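Local coordinates for protein decapping nuclease RAI1 (Scheffersomyces stipitis, PDB 5BTO) that removes NAD caps from the 5' ends of RNAs, acts on other 5' ends as a metal-dependent decapping nuclease, and binds and stimulates the exoribonuclease RAT1, at residues A[110-115]-A[140-145]; A[133-138]-A[386-391]. All coordinates share one frame; numbering follows the deposited sequence.

Interaction 1 (A[110-115]-A[140-145])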
loop_
_atom_site.group_PDB
_atom_site.type_symbol
_atom_site.label_atom_id
_atom_site.label_comp_id
_atom_site.label_asym_id
_atom_site.label_seq_id
_atom_site.Cartn_x
_atom_site.Cartn_y
_atom_site.Cartn_z
ATOM N N ASP A 110 -1.731 1.986 24.021
ATOM C CA ASP A 110 -1.330 0.829 23.231
ATOM C C ASP A 110 0.142 0.886 22.856
ATOM O O ASP A 110 0.790 -0.152 22.704
ATOM C CB ASP A 110 -2.154 0.765 21.948
ATOM C CG ASP A 110 -3.637 0.646 22.214
ATOM O OD1 ASP A 110 -4.038 -0.369 22.820
ATOM O OD2 ASP A 110 -4.406 1.548 21.815
ATOM N N ILE A 111 0.660 2.102 22.680
ATOM C CA ILE A 111 2.024 2.293 22.196
ATOM C C ILE A 111 2.757 3.333 23.044
ATOM O O ILE A 111 2.185 4.354 23.402
ATOM C CB ILE A 111 2.031 2.774 20.721
ATOM C CG1 ILE A 111 1.409 1.727 19.791
ATOM C CG2 ILE A 111 3.456 3.109 20.261
ATOM C CD1 ILE A 111 1.108 2.290 18.401
ATOM N N ILE A 112 4.020 3.059 23.353
ATOM C CA ILE A 112 4.855 3.971 24.140
ATOM C C ILE A 112 6.114 4.259 23.325
ATOM O O ILE A 112 6.841 3.338 22.970
ATOM C CB ILE A 112 5.233 3.329 25.497
ATOM C CG1 ILE A 112 3.986 3.201 26.379
ATOM C CG2 ILE A 112 6.349 4.130 26.207
ATOM C CD1 ILE A 112 4.139 2.235 27.554
ATOM N N THR A 113 6.372 5.530 23.006
ATOM C CA THR A 113 7.486 5.837 22.125
ATOM C C THR A 113 7.866 7.306 22.189
ATOM O O THR A 113 7.356 8.049 23.036
ATOM C CB THR A 113 7.145 5.432 20.667
ATOM O OG1 THR A 113 8.318 5.488 19.842
ATOM C CG2 THR A 113 6.058 6.328 20.097
ATOM N N TYR A 114 8.777 7.710 21.312
ATOM C CA TYR A 114 9.222 9.101 21.225
ATOM C C TYR A 114 8.615 9.817 20.015
ATOM O O TYR A 114 8.474 9.249 18.929
ATOM C CB TYR A 114 10.751 9.175 21.133
ATOM C CG TYR A 114 11.465 9.138 22.463
ATOM C CD1 TYR A 114 11.610 10.289 23.228
ATOM C CD2 TYR A 114 12.011 7.963 22.949
ATOM C CE1 TYR A 114 12.255 10.259 24.446
ATOM C CE2 TYR A 114 12.664 7.925 24.174
ATOM C CZ TYR A 114 12.788 9.079 24.915
ATOM O OH TYR A 114 13.433 9.058 26.137
ATOM N N ARG A 115 8.315 11.101 20.196
ATOM C CA ARG A 115 7.736 11.921 19.143
ATOM C C ARG A 115 8.563 11.924 17.875
ATOM O O ARG A 115 8.013 11.890 16.785
ATOM C CB ARG A 115 7.587 13.375 19.619
ATOM C CG ARG A 115 7.418 14.379 18.472
ATOM C CD ARG A 115 7.678 15.824 18.881
ATOM N NE ARG A 115 9.089 16.139 19.091
ATOM C CZ ARG A 115 9.522 17.029 19.979
ATOM N NH1 ARG A 115 8.652 17.680 20.743
ATOM N NH2 ARG A 115 10.820 17.265 20.111
ATOM N N ASP A 140 3.513 -6.510 28.428
ATOM C CA ASP A 140 2.383 -6.103 29.254
ATOM C C ASP A 140 1.247 -5.502 28.425
ATOM O O ASP A 140 0.637 -4.514 28.822
ATOM C CB ASP A 140 2.850 -5.119 30.328
ATOM C CG ASP A 140 1.970 -5.131 31.571
ATOM O OD1 ASP A 140 1.107 -6.023 31.714
ATOM O OD2 ASP A 140 2.165 -4.245 32.428
ATOM N N GLY A 141 0.965 -6.105 27.275
ATOM C CA GLY A 141 -0.154 -5.687 26.452
ATOM C C GLY A 141 0.054 -4.376 25.711
ATOM O O GLY A 141 -0.903 -3.788 25.217
ATOM N N GLN A 142 1.304 -3.935 25.624
ATOM C CA GLN A 142 1.628 -2.639 25.019
ATOM C C GLN A 142 2.811 -2.769 24.067
ATOM O O GLN A 142 3.648 -3.661 24.229
ATOM C CB GLN A 142 1.954 -1.618 26.119
ATOM C CG GLN A 142 0.832 -1.438 27.111
ATOM C CD GLN A 142 1.181 -0.494 28.247
ATOM O OE1 GLN A 142 2.293 -0.516 28.779
ATOM N NE2 GLN A 142 0.226 0.347 28.620
ATOM N N LEU A 143 2.875 -1.899 23.059
ATOM C CA LEU A 143 4.029 -1.880 22.163
ATOM C C LEU A 143 5.006 -0.779 22.553
ATOM O O LEU A 143 4.614 0.365 22.743
ATOM C CB LEU A 143 3.607 -1.677 20.705
ATOM C CG LEU A 143 2.721 -2.741 20.065
ATOM C CD1 LEU A 143 2.611 -2.478 18.551
ATOM C CD2 LEU A 143 3.274 -4.149 20.345
ATOM N N PHE A 144 6.277 -1.139 22.672
ATOM C CA PHE A 144 7.338 -0.179 22.961
ATOM C C PHE A 144 8.178 -0.009 21.707
ATOM O O PHE A 144 8.602 -0.999 21.102
ATOM C CB PHE A 144 8.191 -0.673 24.140
ATOM C CG PHE A 144 7.424 -0.795 25.427
ATOM C CD1 PHE A 144 6.572 -1.871 25.645
ATOM C CD2 PHE A 144 7.554 0.163 26.416
ATOM C CE1 PHE A 144 5.854 -1.987 26.825
ATOM C CE2 PHE A 144 6.842 0.056 27.602
ATOM C CZ PHE A 144 5.987 -1.013 27.806
ATOM N N ILE A 145 8.380 1.239 21.285
ATOM C CA ILE A 145 9.065 1.509 20.016
ATOM C C ILE A 145 10.229 2.463 20.227
ATOM O O ILE A 145 10.046 3.553 20.787
ATOM C CB ILE A 145 8.096 2.126 18.986
ATOM C CG1 ILE A 145 6.885 1.199 18.782
ATOM C CG2 ILE A 145 8.815 2.402 17.646
ATOM C CD1 ILE A 145 5.875 1.694 17.762
#

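Interaction 2 (A[133-138]-A[386-391])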
loop_
_atom_site.group_PDB
_atom_site.type_symbol
_atom_site.label_atom_id
_atom_site.label_comp_id
_atom_site.label_asym_id
_atom_site.label_seq_id
_atom_site.Cartn_x
_atom_site.Cartn_y
_atom_site.Cartn_z
ATOM N N ASP A 133 14.523 3.032 10.762
ATOM C CA ASP A 133 14.664 1.722 11.397
ATOM C C ASP A 133 14.220 1.797 12.851
ATOM O O ASP A 133 14.796 2.541 13.646
ATOM C CB ASP A 133 16.100 1.209 11.293
ATOM C CG ASP A 133 16.459 0.788 9.884
ATOM O OD1 ASP A 133 16.102 -0.345 9.484
ATOM O OD2 ASP A 133 17.096 1.589 9.171
ATOM N N LEU A 134 13.179 1.043 13.185
ATOM C CA LEU A 134 12.637 1.060 14.536
ATOM C C LEU A 134 12.537 -0.337 15.108
ATOM O O LEU A 134 12.199 -1.284 14.400
ATOM C CB LEU A 134 11.252 1.693 14.544
ATOM C CG LEU A 134 11.103 3.080 13.912
ATOM C CD1 LEU A 134 9.632 3.433 13.786
ATOM C CD2 LEU A 134 11.855 4.125 14.745
ATOM N N ASN A 135 12.841 -0.465 16.396
ATOM C CA ASN A 135 12.618 -1.718 17.110
ATOM C C ASN A 135 11.270 -1.635 17.805
ATOM O O ASN A 135 10.926 -0.596 18.371
ATOM C CB ASN A 135 13.712 -1.962 18.145
ATOM C CG ASN A 135 15.056 -2.240 17.520
ATOM O OD1 ASN A 135 15.140 -2.793 16.425
ATOM N ND2 ASN A 135 16.122 -1.864 18.216
ATOM N N VAL A 136 10.501 -2.716 17.751
ATOM C CA VAL A 136 9.184 -2.739 18.358
ATOM C C VAL A 136 9.024 -4.022 19.138
ATOM O O VAL A 136 9.371 -5.097 18.656
ATOM C CB VAL A 136 8.064 -2.690 17.302
ATOM C CG1 VAL A 136 6.707 -2.618 17.979
ATOM C CG2 VAL A 136 8.268 -1.524 16.346
ATOM N N LEU A 137 8.489 -3.937 20.345
ATOM C CA LEU A 137 8.195 -5.187 21.034
ATOM C C LEU A 137 6.989 -5.068 21.937
ATOM O O LEU A 137 6.681 -3.984 22.461
ATOM C CB LEU A 137 9.410 -5.694 21.797
ATOM C CG LEU A 137 9.907 -4.789 22.910
ATOM C CD1 LEU A 137 9.115 -5.068 24.181
ATOM C CD2 LEU A 137 11.375 -5.008 23.137
ATOM N N ALA A 138 6.306 -6.195 22.099
ATOM C CA ALA A 138 5.122 -6.263 22.930
ATOM C C ALA A 138 5.512 -6.659 24.339
ATOM O O ALA A 138 6.273 -7.605 24.546
ATOM C CB ALA A 138 4.129 -7.276 22.355
ATOM N N ASN A 386 16.145 -7.105 27.806
ATOM C CA ASN A 386 17.009 -7.230 28.973
ATOM C C ASN A 386 18.071 -6.136 29.084
ATOM O O ASN A 386 19.215 -6.404 29.458
ATOM C CB ASN A 386 17.641 -8.626 29.012
ATOM C CG ASN A 386 16.612 -9.718 29.248
ATOM O OD1 ASN A 386 15.863 -9.680 30.226
ATOM N ND2 ASN A 386 16.561 -10.691 28.350
ATOM N N GLY A 387 17.685 -4.898 28.785
ATOM C CA GLY A 387 18.590 -3.777 28.962
ATOM C C GLY A 387 18.432 -2.606 28.010
ATOM O O GLY A 387 18.301 -1.466 28.454
ATOM N N GLU A 388 18.451 -2.865 26.705
ATOM C CA GLU A 388 18.422 -1.759 25.742
ATOM C C GLU A 388 17.083 -1.024 25.680
ATOM O O GLU A 388 17.055 0.207 25.680
ATOM C CB GLU A 388 18.864 -2.189 24.333
ATOM C CG GLU A 388 18.655 -1.066 23.294
ATOM C CD GLU A 388 19.401 -1.276 21.980
ATOM O OE1 GLU A 388 20.420 -2.002 21.976
ATOM O OE2 GLU A 388 18.972 -0.695 20.950
ATOM N N MET A 389 15.984 -1.770 25.631
ATOM C CA MET A 389 14.647 -1.172 25.591
ATOM C C MET A 389 13.972 -1.218 26.966
ATOM O O MET A 389 13.728 -0.180 27.586
ATOM C CB MET A 389 13.776 -1.887 24.550
ATOM C CG MET A 389 12.347 -1.358 24.427
ATOM S SD MET A 389 12.079 -0.376 22.945
ATOM C CE MET A 389 12.905 -1.445 21.747
ATOM N N LEU A 390 13.664 -2.425 27.432
ATOM C CA LEU A 390 13.072 -2.599 28.757
ATOM C C LEU A 390 14.165 -2.608 29.813
ATOM O O LEU A 390 15.256 -3.153 29.590
ATOM C CB LEU A 390 12.269 -3.902 28.824
ATOM C CG LEU A 390 11.135 -4.066 27.809
ATOM C CD1 LEU A 390 10.423 -5.407 27.988
ATOM C CD2 LEU A 390 10.148 -2.909 27.873
ATOM N N THR A 391 13.877 -2.007 30.965
ATOM C CA THR A 391 14.820 -2.015 32.077
ATOM C C THR A 391 14.343 -2.995 33.140
ATOM O O THR A 391 13.158 -3.316 33.214
ATOM C CB THR A 391 14.943 -0.629 32.713
ATOM O OG1 THR A 391 13.708 -0.292 33.355
ATOM C CG2 THR A 391 15.264 0.423 31.647
HETATM O O HOH W 1 16.142 -0.159 20.573
#

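Interaction 1 (A[110-115]-A[140-145])
Three backbone hydrogen bonds join 110-112 to 143-145, where strand 111-114 runs parallel to strand 142-147. Leu143 N gives an almost straight bond to Asp110 O, 2.7 Å long and in the carbonyl plane. Leu143 O then receives Ile112 N nearly along its C=O axis, at 2.8 Å. Ile112 O takes Ile145 N at 3.1 Å. A side chain carries the ladder one step further. Thr113 has OG1 anti to its backbone N (chi1 -169°), and Thr113 OG1 donates to Ile145 O at 2.8 Å. It comes from above the carbonyl plane, 46° out of it. An alanine in place of this threonine would remove the hydroxyl and would probably leave Ile145 O without that bond, weakening the hold between the strand ends.

On one face of the sheet Ile111 lies alongside Leu143. Ile111 also crosses Ile145 obliquely, with Ile111 CG2 3.8 Å from Ile145 CD1. On the other face Ile112 runs beside Phe144. There the methyl CD1 of Ile112 meets ring atom CE2 of Phe144 at 3.5 Å. Ile112 CD1 is also 3.5 Å from Gln142 OE1, whose hydrogen bond goes to Arg398.

Further out, strands 228-235 and 132-139 flank the pair, Leu94 of helix 87-101 covers Ile112 and Leu91 covers Phe144. Asp110 OD2 bonds to Lys229 N and OD1 forms a salt bridge with Arg353. Tyr114 is the N-cap of helix 115-123. Tyr114 and Arg115 bind substrate, so strand 111-114 of this parallel pair leads to the substrate site of the PD-(D/E)XK-type nuclease.

Interaction 2 (A[133-138]-A[386-391])
Apolar contacts link strand 132-139 to the chain just after helix 378-388. The end of this helix and the residues that follow pack here on a face of the mixed sheet. Leu137 and Met389 meet tip to tip, with Leu137 CD2 4.0 Å from Met389 CG. Leu137 holds CG in the crowded position between its backbone N and carbonyl carbon (chi1 63°). Leu137 CD1 meets Leu390 CD1 tip to tip, also at 4.0 Å. The two branches of Leu137 thus serve two successive residues. Met389 leaves its backbone with CG anti to N, then bends at chi2 (105°) and chi3. The bend brings Met389 CE to 3.7 Å from Asn135 CB. Leu384 and Arg385 of helix 378-388 pack on Leu137 as well.

The polar link is indirect. Asn135 ND2 and Glu388 OE2 are 4.1 Å apart, and a water bridges them. The water accepts from Asn135 ND2 at 2.9 Å and donates to Glu388 OE2 at 2.9 Å. The two side chains cross at about a right angle, with amide and carboxylate planes turned 53° apart. Glu388 reaches the water with an extended chain.

Both polar ends have further partners. Asn135 ND2 bonds to Asp148 OD1, and Asn135 OD1 receives Arg361 NH2. Glu388 OE1 forms a salt bridge with Arg383, while OE2 takes Glu149 N.

Apolar side chains of Met389 and Leu390 therefore pack on Leu137, with Met389 CE also against Asn135 CB, while a water joins the polar ends of Asn135 and Glu388. The carboxylate's partners, a backbone N-H, a water and an arginine, would probably help keep Glu388 ionised.

Both contacts are largely buried and reach the same mixed sheet, with centres about 10 Å apart. Interaction 1 lies within the sheet and joins two strands mainly by their backbones. Interaction 2 lies on a face of it, where one strand meets the end of a helix through side chains and a water. They meet through neighbouring antiparallel strands, 142-147 of interaction 1 and 132-139 of interaction 2, which follow each other in the chain. Phe144 N probably bonds to Leu137 O at 2.9 Å, and Phe144 also packs on Met389. Substrate-binding residues lie in interaction 1; in interaction 2, the side chain of Met389 is about 8 Å from that of Tyr114.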